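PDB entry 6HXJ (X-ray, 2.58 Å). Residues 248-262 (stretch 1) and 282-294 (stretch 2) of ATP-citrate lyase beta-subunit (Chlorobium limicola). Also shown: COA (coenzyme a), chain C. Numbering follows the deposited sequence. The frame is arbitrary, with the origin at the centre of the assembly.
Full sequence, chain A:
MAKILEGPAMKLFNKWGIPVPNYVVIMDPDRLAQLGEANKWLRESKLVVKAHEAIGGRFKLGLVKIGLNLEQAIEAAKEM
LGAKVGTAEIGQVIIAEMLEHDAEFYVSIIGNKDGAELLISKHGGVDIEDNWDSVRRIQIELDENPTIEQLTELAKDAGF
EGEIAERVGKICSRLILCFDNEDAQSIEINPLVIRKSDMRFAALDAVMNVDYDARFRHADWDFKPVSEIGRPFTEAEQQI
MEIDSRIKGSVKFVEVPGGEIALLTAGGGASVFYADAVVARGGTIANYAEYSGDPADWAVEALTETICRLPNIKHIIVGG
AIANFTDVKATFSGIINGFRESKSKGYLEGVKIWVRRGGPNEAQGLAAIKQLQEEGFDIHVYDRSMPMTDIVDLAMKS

Stretch 1 (248-262) KGSVKFVEVPGGEIA
Stretch 2, residues 282-294: GGTIANYAEYSGD

The most unusual feature of this contact is the way stretch 1 folds round stretch 2: after pairing antiparallel with 287-292, the chain turns through Pro-257, Gly-258 and Gly-259 and comes back to bridge residues 284-286. Gly-259 makes this possible. At phi/psi 81/127 its CA lies 3.8 Å from Ala-286 CA and 3.4 Å from Ile-285 O, a CA-H...O contact, and a CB at ideal geometry would stand 2.0 Å from Ile-285 O. Gly-258, at 85/-139, faces no such obstacle; its positive phi alone favours glycine. Its carbonyl O receives a CA-H...O contact from Ala-286 CA at 3.4 Å.

Strand 250-255 runs at 180° to strand 287-292, the axes 4.7 Å apart, both in extended conformation with phi mostly between -117 and -157. Ser-250 pairs with Ser-292, Lys-252 with Glu-290 and Val-254 with Tyr-288, each through two backbone hydrogen bonds: Ser-250 N to Ser-292 O and Ser-292 N to Ser-250 O, both 2.9 Å; Lys-252 N to Glu-290 O, 2.8 Å, and Glu-290 N to Lys-252 O, 3.0 Å; Val-254 N to Tyr-288 O and Tyr-288 N to Val-254 O, both 2.8 Å. The intervening non-hydrogen-bonded pairs, Val-251/Tyr-291, Phe-253/Ala-289 and Glu-255/Asn-287, bring their CA atoms to 4.5-4.6 Å, against 5.0-5.1 Å for the bonded pairs.

Alternation sorts the side chains. One face carries Ser-250, Lys-252, Val-254, Tyr-288, Glu-290 and Ser-292. Here Glu-290 (chi1 t, chi2 -141°) places OE1 3.2 Å from Ser-250 OG (chi1 t) and 3.2 Å from Ser-292 OG (chi1 p); both hydroxyls donate, so one carboxylate oxygen joins the paired serines. Lys-252 (m, t, t, t) lays its CD 3.4 Å from Glu-290 OE2 while its end leads away. Val-254 and Tyr-288, both chi1 t, meet CB to CB at 4.1 Å.

The other face is largely buried. Val-251 (m) sets CG1 3.9 Å from CB of Tyr-291 (p). Phe-253 (t, chi2 82°) has Ala-289 CB at its ring edge, 4.4 Å from CD1, and its CE1 reaches 3.7 Å from CB of Asn-287 (p).

Beyond the strand, Val-256 N still donates to Ala-286 O at 3.2 Å, but no reciprocal bond follows: Val-256 O and Ala-286 O are two acceptors 3.0 Å apart. Ala-286 N gives its hydrogen to Ile-261 O, so Val-256 O receives none from it. Val-256 (t) packs CG2 3.7 Å from CD1 of Ile-285 (p, t).

On the return, Glu-260 N donates to Thr-284 OG1 (chi1 p) at 3.2 Å. Ile-261 N donates to Thr-284 O at 3.0 Å and Ala-286 N to Ile-261 O at 2.7 Å, framing a single Ile-261/Ile-285 bridge in parallel sense. Ala-262 CB rests 3.9 Å from Ala-286 CB. The rule is economical: a regular ladder supplies register, and glycine admits the returning backbone where a CB could not fit.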

# COMPACT_ATOMS: atom_id res chain seq x y z
N LYS A 248 26.95 27.08 21.34
CA LYS A 248 26.37 28.28 20.73
C LYS A 248 26.36 29.45 21.71
O LYS A 248 26.58 30.61 21.29
CB LYS A 248 24.99 27.99 20.14
CG LYS A 248 25.07 27.46 18.71
CD LYS A 248 23.82 26.70 18.31
CE LYS A 248 24.05 25.71 17.18
NZ LYS A 248 22.84 24.86 16.91
N GLY A 249 26.20 29.14 23.01
CA GLY A 249 26.28 30.14 24.06
C GLY A 249 27.72 30.55 24.35
O GLY A 249 28.63 30.33 23.54
N SER A 250 27.95 31.12 25.54
CA SER A 250 29.28 31.56 25.95
C SER A 250 29.60 31.24 27.41
O SER A 250 28.79 31.48 28.31
CB SER A 250 29.45 33.06 25.66
OG SER A 250 30.68 33.59 26.14
N VAL A 251 30.80 30.67 27.64
CA VAL A 251 31.36 30.36 28.96
C VAL A 251 32.82 30.84 29.01
O VAL A 251 33.63 30.46 28.16
CB VAL A 251 31.17 28.93 29.50
CG1 VAL A 251 29.72 28.67 29.92
CG2 VAL A 251 31.68 27.87 28.53
N LYS A 252 33.13 31.73 29.96
CA LYS A 252 34.46 32.33 30.12
C LYS A 252 34.93 32.15 31.56
O LYS A 252 34.15 32.31 32.50
CB LYS A 252 34.42 33.83 29.73
CG LYS A 252 33.87 34.12 28.33
CD LYS A 252 34.46 35.38 27.74
CE LYS A 252 34.27 35.44 26.25
NZ LYS A 252 35.21 36.42 25.61
N PHE A 253 36.18 31.77 31.73
CA PHE A 253 36.74 31.61 33.08
C PHE A 253 38.18 32.11 33.11
O PHE A 253 38.98 31.74 32.25
CB PHE A 253 36.61 30.16 33.60
CG PHE A 253 37.31 29.91 34.92
CD1 PHE A 253 36.69 30.23 36.13
CD2 PHE A 253 38.57 29.33 34.96
CE1 PHE A 253 37.33 29.99 37.35
CE2 PHE A 253 39.21 29.10 36.18
CZ PHE A 253 38.59 29.42 37.36
N VAL A 254 38.48 32.97 34.09
CA VAL A 254 39.81 33.53 34.33
C VAL A 254 40.12 33.38 35.82
O VAL A 254 39.33 33.80 36.67
CB VAL A 254 39.98 35.00 33.85
CG1 VAL A 254 41.43 35.44 33.99
CG2 VAL A 254 39.50 35.19 32.42
N GLU A 255 41.27 32.79 36.14
CA GLU A 255 41.69 32.59 37.52
C GLU A 255 42.50 33.79 38.01
O GLU A 255 43.46 34.20 37.36
CB GLU A 255 42.48 31.28 37.67
CG GLU A 255 42.44 30.69 39.07
CD GLU A 255 43.06 29.31 39.27
OE1 GLU A 255 42.94 28.46 38.35
OE2 GLU A 255 43.62 29.07 40.36
N VAL A 256 42.07 34.37 39.13
CA VAL A 256 42.76 35.49 39.76
C VAL A 256 43.58 34.89 40.92
O VAL A 256 43.00 34.19 41.76
CB VAL A 256 41.80 36.61 40.21
CG1 VAL A 256 42.55 37.76 40.89
CG2 VAL A 256 41.01 37.14 39.02
N PRO A 257 44.93 35.12 40.97
CA PRO A 257 45.74 34.56 42.07
C PRO A 257 45.25 34.97 43.48
O PRO A 257 45.25 36.15 43.82
CB PRO A 257 47.16 35.07 41.76
CG PRO A 257 47.15 35.34 40.29
CD PRO A 257 45.78 35.88 40.03
N GLY A 258 44.80 33.98 44.23
CA GLY A 258 44.23 34.18 45.56
C GLY A 258 42.76 34.51 45.45
O GLY A 258 42.04 33.92 44.65
N GLY A 259 42.32 35.46 46.27
CA GLY A 259 40.94 35.94 46.28
C GLY A 259 39.99 35.06 47.07
O GLY A 259 39.90 33.86 46.83
N GLU A 260 39.26 35.68 47.99
CA GLU A 260 38.28 35.02 48.86
C GLU A 260 36.87 34.97 48.24
O GLU A 260 36.07 34.13 48.65
CB GLU A 260 38.23 35.70 50.25
CG GLU A 260 39.56 36.22 50.80
CD GLU A 260 40.69 35.22 50.96
OE1 GLU A 260 41.71 35.37 50.24
OE2 GLU A 260 40.55 34.28 51.78
N ILE A 261 36.56 35.87 47.29
CA ILE A 261 35.22 35.91 46.72
C ILE A 261 35.19 35.39 45.26
O ILE A 261 35.73 36.01 44.34
CB ILE A 261 34.55 37.32 46.86
CG1 ILE A 261 34.57 37.81 48.31
CG2 ILE A 261 33.12 37.31 46.35
CD1 ILE A 261 35.48 38.98 48.55
N ALA A 262 34.48 34.27 45.06
CA ALA A 262 34.32 33.63 43.75
C ALA A 262 33.05 34.02 42.99
O ALA A 262 31.94 33.89 43.50
CB ALA A 262 34.42 32.11 43.90
N GLY A 282 36.26 46.51 49.19
CA GLY A 282 37.49 46.10 49.85
C GLY A 282 37.92 44.68 49.58
O GLY A 282 39.09 44.34 49.79
N GLY A 283 36.98 43.86 49.12
CA GLY A 283 37.18 42.44 48.83
C GLY A 283 38.21 42.11 47.76
O GLY A 283 38.79 43.00 47.13
N THR A 284 38.43 40.80 47.59
CA THR A 284 39.36 40.24 46.61
C THR A 284 38.62 39.22 45.76
O THR A 284 37.90 38.37 46.30
CB THR A 284 40.58 39.60 47.32
OG1 THR A 284 40.13 38.72 48.35
CG2 THR A 284 41.55 40.62 47.87
N ILE A 285 38.80 39.29 44.42
CA ILE A 285 38.10 38.33 43.53
C ILE A 285 38.94 37.07 43.37
O ILE A 285 40.16 37.13 43.17
CB ILE A 285 37.58 38.91 42.18
CG1 ILE A 285 38.70 39.45 41.26
CG2 ILE A 285 36.50 39.96 42.40
CD1 ILE A 285 38.32 39.61 39.79
N ALA A 286 38.29 35.91 43.53
CA ALA A 286 38.92 34.61 43.40
C ALA A 286 39.05 34.30 41.92
O ALA A 286 40.06 33.73 41.50
CB ALA A 286 38.07 33.55 44.09
N ASN A 287 38.05 34.73 41.13
CA ASN A 287 38.06 34.52 39.68
C ASN A 287 37.19 35.51 38.95
O ASN A 287 36.44 36.27 39.57
CB ASN A 287 37.55 33.09 39.36
CG ASN A 287 36.09 32.88 39.69
OD1 ASN A 287 35.72 32.67 40.85
ND2 ASN A 287 35.22 32.99 38.68
N TYR A 288 37.25 35.45 37.61
CA TYR A 288 36.33 36.13 36.71
C TYR A 288 35.61 35.01 35.91
O TYR A 288 36.28 34.19 35.28
CB TYR A 288 36.99 37.14 35.74
CG TYR A 288 35.95 37.76 34.81
CD1 TYR A 288 35.15 38.83 35.23
CD2 TYR A 288 35.72 37.23 33.54
CE1 TYR A 288 34.16 39.37 34.40
CE2 TYR A 288 34.71 37.74 32.71
CZ TYR A 288 33.94 38.82 33.14
OH TYR A 288 32.98 39.36 32.32
N ALA A 289 34.28 34.94 36.00
CA ALA A 289 33.50 33.93 35.30
C ALA A 289 32.27 34.56 34.71
O ALA A 289 31.50 35.23 35.41
CB ALA A 289 33.12 32.78 36.23
N GLU A 290 32.09 34.35 33.42
CA GLU A 290 30.94 34.84 32.68
C GLU A 290 30.30 33.65 31.96
O GLU A 290 31.00 32.76 31.48
CB GLU A 290 31.44 35.88 31.67
CG GLU A 290 30.43 36.35 30.64
CD GLU A 290 31.00 36.55 29.25
OE1 GLU A 290 30.42 35.99 28.29
OE2 GLU A 290 32.03 37.26 29.11
N TYR A 291 28.97 33.62 31.91
CA TYR A 291 28.14 32.68 31.14
C TYR A 291 26.93 33.45 30.52
O TYR A 291 26.22 34.16 31.23
CB TYR A 291 27.76 31.40 31.90
CG TYR A 291 26.72 31.57 32.99
CD1 TYR A 291 25.36 31.60 32.68
CD2 TYR A 291 27.09 31.65 34.33
CE1 TYR A 291 24.40 31.79 33.68
CE2 TYR A 291 26.14 31.82 35.34
CZ TYR A 291 24.79 31.90 35.00
OH TYR A 291 23.84 32.05 35.98
N SER A 292 26.77 33.41 29.21
CA SER A 292 25.72 34.18 28.56
C SER A 292 25.24 33.49 27.29
O SER A 292 25.78 32.47 26.88
CB SER A 292 26.23 35.60 28.25
OG SER A 292 27.39 35.58 27.44
N GLY A 293 24.21 34.07 26.68
CA GLY A 293 23.65 33.61 25.42
C GLY A 293 22.96 32.27 25.50
O GLY A 293 23.05 31.48 24.55
N ASP A 294 22.25 32.02 26.63
CA ASP A 294 21.54 30.76 26.94
C ASP A 294 22.46 29.54 26.73
O ASP A 294 22.27 28.77 25.78
CB ASP A 294 20.19 30.64 26.17
CG ASP A 294 19.16 29.70 26.79
OD1 ASP A 294 19.41 29.18 27.93
OD2 ASP A 294 18.09 29.49 26.16
N1A COA C . 21.21 14.37 13.63
C2A COA C . 22.35 15.00 13.89
N3A COA C . 22.54 16.28 14.22
C4A COA C . 21.38 16.95 14.26
C5A COA C . 20.12 16.43 14.00
C6A COA C . 20.05 15.06 13.70
N6A COA C . 18.90 14.39 13.60
N7A COA C . 19.15 17.42 14.12
C8A COA C . 19.83 18.48 14.47
N9A COA C . 21.18 18.27 14.56
C1B COA C . 22.21 19.27 14.86
C2B COA C . 22.25 20.45 13.89
O2B COA C . 22.99 20.15 12.71
C3B COA C . 22.80 21.55 14.79
O3B COA C . 24.24 21.40 14.92
P3B COA C . 25.41 22.37 14.33
O7A COA C . 26.41 22.51 15.50
O8A COA C . 24.86 23.76 14.03
O9A COA C . 26.01 21.70 13.15
C4B COA C . 22.20 21.23 16.16
O4B COA C . 21.95 19.81 16.15
C5B COA C . 20.94 21.96 16.57
O5B COA C . 20.43 22.73 15.45
P1A COA C . 19.07 22.58 14.54
O1A COA C . 19.28 22.57 13.07
O2A COA C . 18.20 21.42 15.05
O3A COA C . 18.40 23.95 15.00
P2A COA C . 17.49 24.37 16.24
O4A COA C . 18.42 25.05 17.29
O5A COA C . 16.31 25.11 15.75
O6A COA C . 16.97 23.00 16.91